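Long-range contacts in oligopeptide-binding protein oppA (Lactococcus lactis, PDB 3DRF), which captures oligopeptides in a large cavity between two closing lobes for uptake by the OppABCDF ABC transporter, of which it is part: residues N34-Y39 with K271-N276; A60-P65 with I253-V258; V332-G337 with K532-I537; G337-V342 with Q431-I436. All coordinates share one frame; numbering follows the deposited sequence.

Contact 1 (N34-Y39 with K271-N276)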
loop_
_atom_site.group_PDB
_atom_site.type_symbol
_atom_site.label_atom_id
_atom_site.label_comp_id
_atom_site.label_asym_id
_atom_site.label_seq_id
_atom_site.Cartn_x
_atom_site.Cartn_y
_atom_site.Cartn_z
ATOM N N ASN A 34 -19.446 -4.220 23.586
ATOM C CA ASN A 34 -18.013 -4.507 23.522
ATOM C C ASN A 34 -17.747 -5.368 22.299
ATOM O O ASN A 34 -18.005 -6.520 22.295
ATOM C CB ASN A 34 -17.559 -5.193 24.826
ATOM C CG ASN A 34 -17.790 -4.264 26.046
ATOM O OD1 ASN A 34 -17.157 -3.266 26.211
ATOM N ND2 ASN A 34 -18.743 -4.598 26.856
ATOM N N LEU A 35 -17.219 -4.729 21.274
ATOM C CA LEU A 35 -17.046 -5.365 19.967
ATOM C C LEU A 35 -15.708 -6.077 19.895
ATOM O O LEU A 35 -14.757 -5.619 20.433
ATOM C CB LEU A 35 -17.129 -4.269 18.877
ATOM C CG LEU A 35 -17.116 -4.723 17.397
ATOM C CD1 LEU A 35 -18.497 -5.263 17.041
ATOM C CD2 LEU A 35 -16.823 -3.521 16.526
ATOM N N LYS A 36 -15.692 -7.191 19.213
ATOM C CA LYS A 36 -14.477 -7.967 19.029
ATOM C C LYS A 36 -14.170 -8.068 17.535
ATOM O O LYS A 36 -14.938 -8.633 16.800
ATOM C CB LYS A 36 -14.649 -9.388 19.597
ATOM C CG LYS A 36 -14.772 -9.369 21.173
ATOM C CD LYS A 36 -14.715 -10.751 21.654
ATOM C CE LYS A 36 -15.971 -11.339 21.159
ATOM N NZ LYS A 36 -16.163 -12.783 21.672
ATOM N N VAL A 37 -13.037 -7.529 17.115
ATOM C CA VAL A 37 -12.620 -7.505 15.720
ATOM C C VAL A 37 -11.252 -8.154 15.584
ATOM O O VAL A 37 -10.442 -8.063 16.440
ATOM C CB VAL A 37 -12.531 -6.017 15.204
ATOM C CG1 VAL A 37 -12.361 -5.970 13.677
ATOM C CG2 VAL A 37 -13.779 -5.225 15.574
ATOM N N ALA A 38 -11.024 -8.807 14.458
ATOM C CA ALA A 38 -9.706 -9.290 14.072
ATOM C C ALA A 38 -9.326 -8.897 12.639
ATOM O O ALA A 38 -10.144 -8.661 11.804
ATOM C CB ALA A 38 -9.585 -10.848 14.277
ATOM N N TYR A 39 -8.018 -8.902 12.427
ATOM C CA TYR A 39 -7.413 -8.856 11.089
ATOM C C TYR A 39 -6.643 -10.151 10.857
ATOM O O TYR A 39 -5.889 -10.562 11.685
ATOM C CB TYR A 39 -6.495 -7.601 10.957
ATOM C CG TYR A 39 -6.123 -7.307 9.524
ATOM C CD1 TYR A 39 -6.823 -6.369 8.774
ATOM C CD2 TYR A 39 -5.103 -8.012 8.893
ATOM C CE1 TYR A 39 -6.476 -6.141 7.442
ATOM C CE2 TYR A 39 -4.773 -7.775 7.630
ATOM C CZ TYR A 39 -5.478 -6.862 6.913
ATOM O OH TYR A 39 -5.110 -6.639 5.604
ATOM N N LYS A 271 -15.686 -16.124 18.354
ATOM C CA LYS A 271 -14.554 -15.457 18.962
ATOM C C LYS A 271 -14.428 -13.979 18.504
ATOM O O LYS A 271 -14.014 -13.144 19.272
ATOM C CB LYS A 271 -13.271 -16.214 18.655
ATOM C CG LYS A 271 -11.960 -15.715 19.330
ATOM C CD LYS A 271 -10.835 -16.705 19.129
ATOM C CE LYS A 271 -9.478 -16.149 19.485
ATOM N NZ LYS A 271 -9.377 -16.029 20.865
ATOM N N TYR A 272 -14.810 -13.711 17.257
ATOM C CA TYR A 272 -14.810 -12.353 16.683
ATOM C C TYR A 272 -16.157 -12.015 16.089
ATOM O O TYR A 272 -16.760 -12.856 15.475
ATOM C CB TYR A 272 -13.695 -12.211 15.634
ATOM C CG TYR A 272 -12.328 -12.498 16.236
ATOM C CD1 TYR A 272 -11.786 -11.656 17.215
ATOM C CD2 TYR A 272 -11.568 -13.585 15.847
ATOM C CE1 TYR A 272 -10.584 -11.901 17.750
ATOM C CE2 TYR A 272 -10.349 -13.825 16.421
ATOM C CZ TYR A 272 -9.858 -12.982 17.361
ATOM O OH TYR A 272 -8.647 -13.200 17.952
ATOM N N ASP A 273 -16.587 -10.788 16.241
ATOM C CA ASP A 273 -17.759 -10.260 15.568
ATOM C C ASP A 273 -17.495 -9.958 14.107
ATOM O O ASP A 273 -18.365 -10.080 13.287
ATOM C CB ASP A 273 -18.267 -8.983 16.249
ATOM C CG ASP A 273 -18.694 -9.209 17.676
ATOM O OD1 ASP A 273 -19.604 -10.032 17.846
ATOM O OD2 ASP A 273 -18.182 -8.589 18.584
ATOM N N ILE A 274 -16.281 -9.525 13.806
ATOM C CA ILE A 274 -15.878 -9.096 12.443
ATOM C C ILE A 274 -14.464 -9.601 12.244
ATOM O O ILE A 274 -13.682 -9.476 13.135
ATOM C CB ILE A 274 -15.884 -7.562 12.371
ATOM C CG1 ILE A 274 -17.296 -6.973 12.649
ATOM C CG2 ILE A 274 -15.318 -7.079 11.031
ATOM C CD1 ILE A 274 -17.335 -5.489 12.719
ATOM N N ILE A 275 -14.144 -10.137 11.060
ATOM C CA ILE A 275 -12.756 -10.356 10.629
ATOM C C ILE A 275 -12.498 -9.716 9.268
ATOM O O ILE A 275 -13.187 -9.961 8.337
ATOM C CB ILE A 275 -12.369 -11.876 10.562
ATOM C CG1 ILE A 275 -12.708 -12.616 11.897
ATOM C CG2 ILE A 275 -10.893 -11.987 10.193
ATOM C CD1 ILE A 275 -12.381 -14.074 11.885
ATOM N N ASN A 276 -11.504 -8.844 9.247
ATOM C CA ASN A 276 -11.058 -8.152 8.021
ATOM C C ASN A 276 -9.827 -8.822 7.440
ATOM O O ASN A 276 -9.072 -9.432 8.139
ATOM C CB ASN A 276 -10.792 -6.662 8.347
ATOM C CG ASN A 276 -12.092 -5.919 8.628
ATOM O OD1 ASN A 276 -12.994 -5.962 7.828
ATOM N ND2 ASN A 276 -12.174 -5.282 9.780
#
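The methyl of A38 sits as a single bump in the middle of the Y272 ring, its CB 3.5 Å from the ring centroid and 1° off the normal, a CH-pi contact. It forms where two parallel strands pair at one margin of the five-stranded mixed sheet, 34-40 lying inside and 274-276 outermost. CG of K271 lies over the opposite face of that ring toward its rim, and the phenol OH reaches E256 on strand 252-258. An alanine in place of Y272 would probably open a gap beside the A38 methyl and leave E256 without its phenol partner. K36 O accepts from D273 N and more weakly from I274 N, after which A38 N to I274 O and N276 N to A38 O follow in the parallel pattern. On the face carrying V37, I274 and N276, CG1 of V37 touches CB of I274 (4.1 Å) and ND2 of N276 (4.0 Å), whose amide bonds Y255 OH through ND2 and T546 OG1 through OD1. The N276 carbonyl O lies over one face of the Y39 ring, toward the rim. D273 turns its CB toward strand 34-40, its CG anti to the carbonyl carbon (chi1 -62°), and CB and OD2 lie against CD1 of L35. R551 takes OD1 in a salt bridge. D273 OD2 accepts from K36 N at 2.9 Å with its anti lone pair, directed away from OD1.

Contact 2 (A60-P65 with I253-V258)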
loop_
_atom_site.group_PDB
_atom_site.type_symbol
_atom_site.label_atom_id
_atom_site.label_comp_id
_atom_site.label_asym_id
_atom_site.label_seq_id
_atom_site.Cartn_x
_atom_site.Cartn_y
_atom_site.Cartn_z
ATOM N N ALA A 60 -2.283 -0.448 9.466
ATOM C CA ALA A 60 -3.096 0.667 8.999
ATOM C C ALA A 60 -4.592 0.374 9.211
ATOM O O ALA A 60 -5.286 1.160 9.669
ATOM C CB ALA A 60 -2.814 0.956 7.510
ATOM N N THR A 61 -4.991 -0.855 8.916
ATOM C CA THR A 61 -6.384 -1.265 9.108
ATOM C C THR A 61 -6.750 -1.351 10.611
ATOM O O THR A 61 -7.727 -0.818 11.014
ATOM C CB THR A 61 -6.670 -2.582 8.424
ATOM O OG1 THR A 61 -6.464 -2.424 7.017
ATOM C CG2 THR A 61 -8.124 -2.971 8.638
ATOM N N MET A 62 -5.914 -1.985 11.401
ATOM C CA MET A 62 -6.138 -2.091 12.876
ATOM C C MET A 62 -6.180 -0.759 13.622
ATOM O O MET A 62 -6.789 -0.688 14.637
ATOM C CB MET A 62 -5.089 -3.023 13.500
ATOM C CG MET A 62 -5.157 -4.465 12.950
ATOM S SD MET A 62 -3.951 -5.581 13.747
ATOM C CE MET A 62 -4.757 -5.900 15.334
ATOM N N SER A 63 -5.552 0.272 13.046
ATOM C CA SER A 63 -5.571 1.629 13.590
ATOM C C SER A 63 -6.887 2.391 13.351
ATOM O O SER A 63 -7.038 3.456 13.832
ATOM C CB SER A 63 -4.394 2.469 13.031
ATOM O OG SER A 63 -4.636 2.881 11.683
ATOM N N GLY A 64 -7.809 1.796 12.594
ATOM C CA GLY A 64 -9.014 2.492 12.173
ATOM C C GLY A 64 -9.811 3.190 13.295
ATOM O O GLY A 64 -10.095 4.340 13.224
ATOM N N PRO A 65 -10.151 2.424 14.342
ATOM C CA PRO A 65 -10.925 3.030 15.442
ATOM C C PRO A 65 -10.208 4.216 16.132
ATOM O O PRO A 65 -10.823 5.093 16.657
ATOM C CB PRO A 65 -11.147 1.852 16.423
ATOM C CG PRO A 65 -11.115 0.631 15.578
ATOM C CD PRO A 65 -10.011 0.958 14.521
ATOM N N ILE A 253 -13.753 -1.651 21.938
ATOM C CA ILE A 253 -13.421 -2.520 20.814
ATOM C C ILE A 253 -12.097 -3.205 21.063
ATOM O O ILE A 253 -11.169 -2.527 21.364
ATOM C CB ILE A 253 -13.290 -1.722 19.460
ATOM C CG1 ILE A 253 -14.558 -0.945 19.136
ATOM C CG2 ILE A 253 -12.904 -2.718 18.285
ATOM C CD1 ILE A 253 -14.391 0.185 18.052
ATOM N N THR A 254 -12.015 -4.517 20.915
ATOM C CA THR A 254 -10.730 -5.200 20.937
ATOM C C THR A 254 -10.405 -5.526 19.463
ATOM O O THR A 254 -11.270 -5.879 18.669
ATOM C CB THR A 254 -10.773 -6.443 21.831
ATOM O OG1 THR A 254 -11.738 -7.366 21.301
ATOM C CG2 THR A 254 -11.142 -6.010 23.236
ATOM N N TYR A 255 -9.159 -5.353 19.098
ATOM C CA TYR A 255 -8.738 -5.591 17.709
ATOM C C TYR A 255 -7.477 -6.449 17.772
ATOM O O TYR A 255 -6.518 -6.030 18.346
ATOM C CB TYR A 255 -8.495 -4.255 16.977
ATOM C CG TYR A 255 -8.864 -4.224 15.485
ATOM C CD1 TYR A 255 -8.607 -5.276 14.650
ATOM C CD2 TYR A 255 -9.461 -3.140 14.948
ATOM C CE1 TYR A 255 -8.928 -5.223 13.311
ATOM C CE2 TYR A 255 -9.794 -3.088 13.611
ATOM C CZ TYR A 255 -9.530 -4.142 12.812
ATOM O OH TYR A 255 -9.899 -4.113 11.501
ATOM N N GLU A 256 -7.543 -7.661 17.218
ATOM C CA GLU A 256 -6.513 -8.681 17.380
ATOM C C GLU A 256 -6.047 -9.217 16.042
ATOM O O GLU A 256 -6.852 -9.326 15.160
ATOM C CB GLU A 256 -7.037 -9.878 18.255
ATOM C CG GLU A 256 -7.572 -9.502 19.630
ATOM C CD GLU A 256 -7.898 -10.721 20.472
ATOM O OE1 GLU A 256 -8.008 -11.841 20.006
ATOM O OE2 GLU A 256 -8.034 -10.473 21.646
ATOM N N VAL A 257 -4.894 -9.778 15.917
ATOM C CA VAL A 257 -4.579 -10.580 14.734
ATOM C C VAL A 257 -5.071 -12.009 14.969
ATOM O O VAL A 257 -5.205 -12.459 16.111
ATOM C CB VAL A 257 -3.078 -10.550 14.308
ATOM C CG1 VAL A 257 -2.693 -9.158 13.778
ATOM C CG2 VAL A 257 -2.166 -11.005 15.437
ATOM N N VAL A 258 -5.449 -12.665 13.895
ATOM C CA VAL A 258 -5.817 -14.076 13.858
ATOM C C VAL A 258 -5.231 -14.767 12.631
ATOM O O VAL A 258 -5.164 -14.182 11.550
ATOM C CB VAL A 258 -7.346 -14.261 13.859
ATOM C CG1 VAL A 258 -7.952 -13.666 12.597
ATOM C CG2 VAL A 258 -7.702 -15.733 13.987
HETATM O O HOH W 1 -10.693 -1.705 10.618
#
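It is a backbone carbon, CA of M62, that lies over the centre of the Y255 ring, 3.9 Å from the centroid and 12° off the normal. This CH-pi contact seats helix 57-62 on strand 252-258 of the five-stranded mixed sheet, in a venus fly-trap fold of the solute-binding protein 5 family. The M62 side chain then runs on past the ring. Its CG stays against the ring carbons, 3.9 Å from Y255 CE1, while SD stands obliquely to the ring in a Met-aromatic contact and lies 3.8 Å from CG1 of V257. A bend at chi3 (77°) turns CE back to the strand, where it rests 3.5 Å from the Y255 carbonyl O and close to C of E256. The thioether thus bridges two residues that follow the tyrosine as well as the tyrosine itself. P65 meets the same ring at its edge: P65 CD approaches Y255 CE2 at 4.2 Å, the two side chains crossing at about a right angle. The proline ring also packs by CB and CG on CD1 of I253, and Y237 of the adjoining strand and F224 of the next one line this end. M62 O is taken by the Y237 hydroxyl. The phenol end of Y255 carries polar links, one from ND2 of N276 and one to a water lying in the ring plane. That water, 2.7 Å from Y255 OH, donates to the T61 carbonyl O at 3.1 Å, while CG2 of T61 lies 3.6 Å from the same OH.

Contact 3 (V332-G337 with K532-I537)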
loop_
_atom_site.group_PDB
_atom_site.type_symbol
_atom_site.label_atom_id
_atom_site.label_comp_id
_atom_site.label_asym_id
_atom_site.label_seq_id
_atom_site.Cartn_x
_atom_site.Cartn_y
_atom_site.Cartn_z
ATOM N N VAL A 332 13.337 -12.192 -21.668
ATOM C CA VAL A 332 13.242 -13.045 -20.461
ATOM C C VAL A 332 12.103 -12.612 -19.502
ATOM O O VAL A 332 11.354 -13.374 -19.065
ATOM C CB VAL A 332 14.608 -13.097 -19.738
ATOM C CG1 VAL A 332 14.528 -13.955 -18.454
ATOM C CG2 VAL A 332 15.664 -13.745 -20.696
ATOM N N ARG A 333 12.075 -11.321 -19.235
ATOM C CA ARG A 333 11.007 -10.734 -18.363
ATOM C C ARG A 333 9.613 -11.038 -18.905
ATOM O O ARG A 333 8.765 -11.436 -18.218
ATOM C CB ARG A 333 11.177 -9.178 -18.225
ATOM C CG ARG A 333 12.521 -8.838 -17.492
ATOM C CD ARG A 333 12.605 -7.351 -17.039
ATOM N NE ARG A 333 12.339 -6.391 -18.141
ATOM C CZ ARG A 333 13.278 -5.852 -18.913
ATOM N NH1 ARG A 333 14.546 -6.197 -18.784
ATOM N NH2 ARG A 333 12.963 -4.979 -19.863
ATOM N N GLN A 334 9.449 -10.835 -20.209
ATOM C CA GLN A 334 8.167 -11.080 -20.860
ATOM C C GLN A 334 7.807 -12.579 -20.846
ATOM O O GLN A 334 6.711 -12.943 -20.519
ATOM C CB GLN A 334 8.212 -10.575 -22.319
ATOM C CG GLN A 334 8.262 -8.997 -22.444
ATOM C CD GLN A 334 8.371 -8.555 -23.875
ATOM O OE1 GLN A 334 8.568 -9.353 -24.729
ATOM N NE2 GLN A 334 8.175 -7.285 -24.118
ATOM N N ALA A 335 8.806 -13.417 -21.142
ATOM C CA ALA A 335 8.587 -14.880 -21.229
ATOM C C ALA A 335 8.104 -15.441 -19.867
ATOM O O ALA A 335 7.212 -16.212 -19.792
ATOM C CB ALA A 335 9.885 -15.632 -21.741
ATOM N N ILE A 336 8.758 -14.977 -18.811
ATOM C CA ILE A 336 8.447 -15.457 -17.454
ATOM C C ILE A 336 6.993 -15.044 -17.075
ATOM O O ILE A 336 6.297 -15.749 -16.458
ATOM C CB ILE A 336 9.543 -14.995 -16.482
ATOM C CG1 ILE A 336 10.826 -15.794 -16.766
ATOM C CG2 ILE A 336 9.099 -15.174 -14.966
ATOM C CD1 ILE A 336 12.088 -15.284 -15.996
ATOM N N GLY A 337 6.578 -13.863 -17.544
ATOM C CA GLY A 337 5.177 -13.419 -17.407
ATOM C C GLY A 337 4.172 -14.275 -18.206
ATOM O O GLY A 337 3.217 -14.702 -17.694
ATOM N N LYS A 532 4.892 -3.751 -21.661
ATOM C CA LYS A 532 5.941 -4.041 -22.674
ATOM C C LYS A 532 7.347 -4.074 -22.050
ATOM O O LYS A 532 8.070 -4.961 -22.310
ATOM C CB LYS A 532 5.882 -3.028 -23.818
ATOM C CG LYS A 532 6.912 -3.397 -24.923
ATOM C CD LYS A 532 6.748 -2.479 -26.139
ATOM C CE LYS A 532 7.699 -2.971 -27.327
ATOM N NZ LYS A 532 7.944 -1.897 -28.409
ATOM N N LYS A 533 7.651 -3.107 -21.183
ATOM C CA LYS A 533 8.941 -3.089 -20.504
ATOM C C LYS A 533 9.055 -4.315 -19.574
ATOM O O LYS A 533 10.101 -4.856 -19.416
ATOM C CB LYS A 533 9.084 -1.808 -19.659
ATOM C CG LYS A 533 9.217 -0.467 -20.446
ATOM C CD LYS A 533 10.584 -0.156 -20.955
ATOM C CE LYS A 533 10.639 1.217 -21.675
ATOM N NZ LYS A 533 12.149 1.590 -21.957
ATOM N N ALA A 534 7.955 -4.646 -18.929
ATOM C CA ALA A 534 7.851 -5.859 -18.131
ATOM C C ALA A 534 8.880 -5.872 -16.986
ATOM O O ALA A 534 9.385 -6.880 -16.609
ATOM C CB ALA A 534 8.010 -7.115 -19.052
ATOM N N TYR A 535 9.092 -4.698 -16.405
ATOM C CA TYR A 535 9.846 -4.627 -15.157
ATOM C C TYR A 535 9.040 -5.204 -13.993
ATOM O O TYR A 535 9.619 -5.684 -13.078
ATOM C CB TYR A 535 10.205 -3.170 -14.854
ATOM C CG TYR A 535 11.081 -2.466 -15.913
ATOM C CD1 TYR A 535 12.137 -3.101 -16.553
ATOM C CD2 TYR A 535 10.846 -1.135 -16.257
ATOM C CE1 TYR A 535 12.933 -2.419 -17.478
ATOM C CE2 TYR A 535 11.640 -0.468 -17.181
ATOM C CZ TYR A 535 12.671 -1.107 -17.752
ATOM O OH TYR A 535 13.524 -0.490 -18.658
ATOM N N VAL A 536 7.712 -5.130 -14.123
ATOM C CA VAL A 536 6.788 -5.823 -13.217
ATOM C C VAL A 536 5.690 -6.416 -14.115
ATOM O O VAL A 536 5.473 -5.946 -15.201
ATOM C CB VAL A 536 6.186 -4.852 -12.161
ATOM C CG1 VAL A 536 7.306 -4.252 -11.266
ATOM C CG2 VAL A 536 5.357 -3.737 -12.848
ATOM N N ILE A 537 5.054 -7.445 -13.606
ATOM C CA ILE A 537 3.961 -8.113 -14.319
ATOM C C ILE A 537 2.702 -8.069 -13.400
ATOM O O ILE A 537 2.696 -8.543 -12.327
ATOM C CB ILE A 537 4.304 -9.612 -14.600
ATOM C CG1 ILE A 537 5.671 -9.808 -15.336
ATOM C CG2 ILE A 537 3.154 -10.299 -15.377
ATOM C CD1 ILE A 537 5.725 -9.190 -16.762
#
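R333 and Y535 lie side by side and point the same way, the guanidinium plane 39° from the ring plane, with Y535 CE1 over one face of the guanidinium, 3.5 Å from NH2. Here helix 330-339 packs against the C-terminus of helix 516-533, whose last carbonyls, K532 O and K533 O, accept from side chains; A534 is the first residue to leave that helix, with positive phi, before strand 536-549. The guanidinium presents its NE side to this helix end. R333 NE and NH2 both donate to the single carbonyl O of K533, at 3.0 and 2.9 Å, and that oxygen lies in the guanidinium plane. NH1 turns elsewhere, to the L327 carbonyl, so the group is held at both ends. The bend at chi3 (-53°) carries NE round to K533, while R333 CD stays 3.3 Å from the A534 carbonyl O. A leucine in place of R333 would probably leave the K533 carbonyl without these two donors and take the guanidinium from beside the Y535 ring. Y535 is fixed from other directions, its OH bonded to D498 and its ring stacked with F496. Beside the arginine, Q334 extends beyond CG to the previous carbonyl, and its CG shares the A534 methyl with R333 CB, each 3.9 Å from A534 CB. Toward the strand, I537 CG1 faces G337 CA, where a CB would come tightly against I537 CD1. K532 O, which also accepts from Q330 NE2, lies close to the amide plane of Q334: Q334 NE2 donates to it over 2.9 Å, in the carbonyl plane and on a lone pair.

Contact 4 (G337-V342 with Q431-I436)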
loop_
_atom_site.group_PDB
_atom_site.type_symbol
_atom_site.label_atom_id
_atom_site.label_comp_id
_atom_site.label_asym_id
_atom_site.label_seq_id
_atom_site.Cartn_x
_atom_site.Cartn_y
_atom_site.Cartn_z
ATOM N N GLY A 337 6.578 -13.863 -17.544
ATOM C CA GLY A 337 5.177 -13.419 -17.407
ATOM C C GLY A 337 4.172 -14.275 -18.206
ATOM O O GLY A 337 3.217 -14.702 -17.694
ATOM N N TYR A 338 4.522 -14.554 -19.465
ATOM C CA TYR A 338 3.607 -15.373 -20.316
ATOM C C TYR A 338 3.467 -16.827 -19.842
ATOM O O TYR A 338 2.511 -17.464 -20.139
ATOM C CB TYR A 338 4.029 -15.351 -21.803
ATOM C CG TYR A 338 3.697 -14.041 -22.497
ATOM C CD1 TYR A 338 2.383 -13.602 -22.595
ATOM C CD2 TYR A 338 4.696 -13.254 -23.064
ATOM C CE1 TYR A 338 2.052 -12.382 -23.231
ATOM C CE2 TYR A 338 4.381 -12.045 -23.708
ATOM C CZ TYR A 338 3.055 -11.630 -23.776
ATOM O OH TYR A 338 2.770 -10.449 -24.406
ATOM N N ALA A 339 4.461 -17.315 -19.139
ATOM C CA ALA A 339 4.469 -18.761 -18.717
ATOM C C ALA A 339 3.545 -19.020 -17.507
ATOM O O ALA A 339 3.144 -20.101 -17.272
ATOM C CB ALA A 339 5.880 -19.166 -18.357
ATOM N N ARG A 340 3.249 -17.998 -16.699
ATOM C CA ARG A 340 2.352 -18.240 -15.548
ATOM C C ARG A 340 0.918 -18.551 -16.024
ATOM O O ARG A 340 0.490 -18.138 -17.050
ATOM C CB ARG A 340 2.286 -17.020 -14.561
ATOM C CG ARG A 340 3.615 -16.779 -13.785
ATOM C CD ARG A 340 3.370 -15.868 -12.558
ATOM N NE ARG A 340 2.826 -14.568 -12.967
ATOM C CZ ARG A 340 2.416 -13.664 -12.090
ATOM N NH1 ARG A 340 1.930 -12.547 -12.522
ATOM N NH2 ARG A 340 2.505 -13.921 -10.798
ATOM N N ASN A 341 0.239 -19.335 -15.175
ATOM C CA ASN A 341 -1.149 -19.679 -15.359
ATOM C C ASN A 341 -2.053 -19.058 -14.281
ATOM O O ASN A 341 -2.700 -19.738 -13.545
ATOM C CB ASN A 341 -1.309 -21.227 -15.368
ATOM C CG ASN A 341 -0.763 -21.890 -14.127
ATOM O OD1 ASN A 341 0.033 -21.392 -13.441
ATOM N ND2 ASN A 341 -1.255 -23.090 -13.871
ATOM N N VAL A 342 -2.092 -17.729 -14.272
ATOM C CA VAL A 342 -2.779 -17.015 -13.202
ATOM C C VAL A 342 -4.299 -17.302 -13.239
ATOM O O VAL A 342 -4.895 -17.454 -12.232
ATOM C CB VAL A 342 -2.498 -15.486 -13.304
ATOM C CG1 VAL A 342 -3.280 -14.749 -12.294
ATOM C CG2 VAL A 342 -1.003 -15.236 -13.134
ATOM N N GLN A 431 6.800 -25.009 -11.728
ATOM C CA GLN A 431 6.481 -26.001 -12.743
ATOM C C GLN A 431 6.213 -25.348 -14.099
ATOM O O GLN A 431 6.695 -25.816 -15.067
ATOM C CB GLN A 431 5.260 -26.817 -12.284
ATOM C CG GLN A 431 4.714 -27.771 -13.322
ATOM C CD GLN A 431 3.314 -28.292 -13.003
ATOM O OE1 GLN A 431 2.674 -27.927 -12.031
ATOM N NE2 GLN A 431 2.863 -29.207 -13.848
ATOM N N GLN A 432 5.485 -24.240 -14.162
ATOM C CA GLN A 432 5.280 -23.580 -15.453
ATOM C C GLN A 432 6.616 -23.040 -16.022
ATOM O O GLN A 432 6.872 -23.150 -17.191
ATOM C CB GLN A 432 4.241 -22.422 -15.360
ATOM C CG GLN A 432 2.887 -22.788 -14.732
ATOM C CD GLN A 432 2.265 -24.065 -15.321
ATOM O OE1 GLN A 432 2.101 -24.187 -16.492
ATOM N NE2 GLN A 432 1.942 -24.972 -14.458
ATOM N N TRP A 433 7.450 -22.488 -15.164
ATOM C CA TRP A 433 8.727 -21.965 -15.598
ATOM C C TRP A 433 9.678 -23.082 -16.113
ATOM O O TRP A 433 10.377 -22.883 -17.042
ATOM C CB TRP A 433 9.307 -21.120 -14.433
ATOM C CG TRP A 433 8.525 -19.794 -14.290
ATOM C CD1 TRP A 433 7.956 -19.111 -15.271
ATOM C CD2 TRP A 433 8.199 -19.111 -13.080
ATOM N NE1 TRP A 433 7.317 -17.999 -14.796
ATOM C CE2 TRP A 433 7.455 -17.974 -13.442
ATOM C CE3 TRP A 433 8.498 -19.324 -11.744
ATOM C CZ2 TRP A 433 6.991 -17.042 -12.504
ATOM C CZ3 TRP A 433 8.016 -18.391 -10.775
ATOM C CH2 TRP A 433 7.253 -17.278 -11.168
ATOM N N LYS A 434 9.602 -24.241 -15.486
ATOM C CA LYS A 434 10.346 -25.406 -15.994
ATOM C C LYS A 434 9.900 -25.756 -17.435
ATOM O O LYS A 434 10.723 -26.105 -18.236
ATOM C CB LYS A 434 10.184 -26.569 -15.027
ATOM C CG LYS A 434 10.944 -27.849 -15.479
ATOM C CD LYS A 434 10.854 -28.913 -14.394
ATOM C CE LYS A 434 11.702 -30.186 -14.727
ATOM N NZ LYS A 434 11.342 -31.300 -13.791
ATOM N N LYS A 435 8.612 -25.642 -17.727
ATOM C CA LYS A 435 8.114 -25.866 -19.103
ATOM C C LYS A 435 8.775 -24.961 -20.129
ATOM O O LYS A 435 8.870 -25.333 -21.275
ATOM C CB LYS A 435 6.585 -25.703 -19.223
ATOM C CG LYS A 435 5.738 -26.654 -18.350
ATOM C CD LYS A 435 4.237 -26.262 -18.442
ATOM C CE LYS A 435 3.380 -27.112 -17.558
ATOM N NZ LYS A 435 2.002 -26.726 -17.721
ATOM N N ILE A 436 9.214 -23.781 -19.731
ATOM C CA ILE A 436 9.913 -22.866 -20.679
ATOM C C ILE A 436 11.430 -22.823 -20.491
ATOM O O ILE A 436 12.069 -21.992 -21.001
ATOM C CB ILE A 436 9.339 -21.411 -20.681
ATOM C CG1 ILE A 436 9.532 -20.754 -19.294
ATOM C CG2 ILE A 436 7.792 -21.410 -21.131
ATOM C CD1 ILE A 436 9.375 -19.222 -19.291
#
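A339 meets W433 on the second helix and I436 just after it, its methyl fitting into the angle the two side chains form: A339 CB lies 3.7 Å from W433 CD1 and 3.6 Å from I436 CD1. I436 puts CG1 between the backbone N and the carbonyl carbon (chi1 63°), and CG1, CG2 and CD1 all come near this methyl. The carbonyl O of A339 lies 3.2 Å from CB of Q432, where the CA atoms of A339 and Q432 come nearest, 5.9 Å. R340 follows, its side chain running alongside the indole and pointing the same way, with guanidinium and ring planes only 11° apart. The touching is done by its aliphatic part: R340 CG lies 3.6 Å from W433 CZ2, and CD is nearly as close. The charged end goes on to T539 and makes a cation-pi contact with Y429. N341 then crosses Q432 at about a right angle, the two amides stacked with planes 29° apart and N341 OD1 3.4 Å from Q432 CG. Their polar ends look elsewhere: N341 OD1 accepts from N428 ND2, its ND2 reaches E344, and Q432 OE1 takes a bond from NZ of K435. This is helix-to-helix packing in the lobe with the large mixed sheet that includes strand 292-307. Helix 330-339 and the link into helix 342-349 lie against helix 422-435, with I436 also touching helix 381-390, while M305 of strand 292-307 packs on both R340 and W433.

The four contacts form two pairs far apart in space. Contacts 1 and 2 have centres 8 Å apart and use neighbouring strands of one sheet: V37 N bonds to T254 O at 2.9 Å, and V37 CG1 packs on Y255 CZ at 3.5 Å. Contacts 3 and 4, centres 12 Å apart, share G337 and helix 330-339, and the I336 carbonyl O meets W433 NE1 at 3.0 Å. Between the pairs, contacts 1 and 3 have centres about 40 Å apart, on opposite sides of the chain's centre, with nearest atoms about 20 Å apart. Contact 2 reaches the bound peptide, where A60 packs against a polar side chain of the ligand.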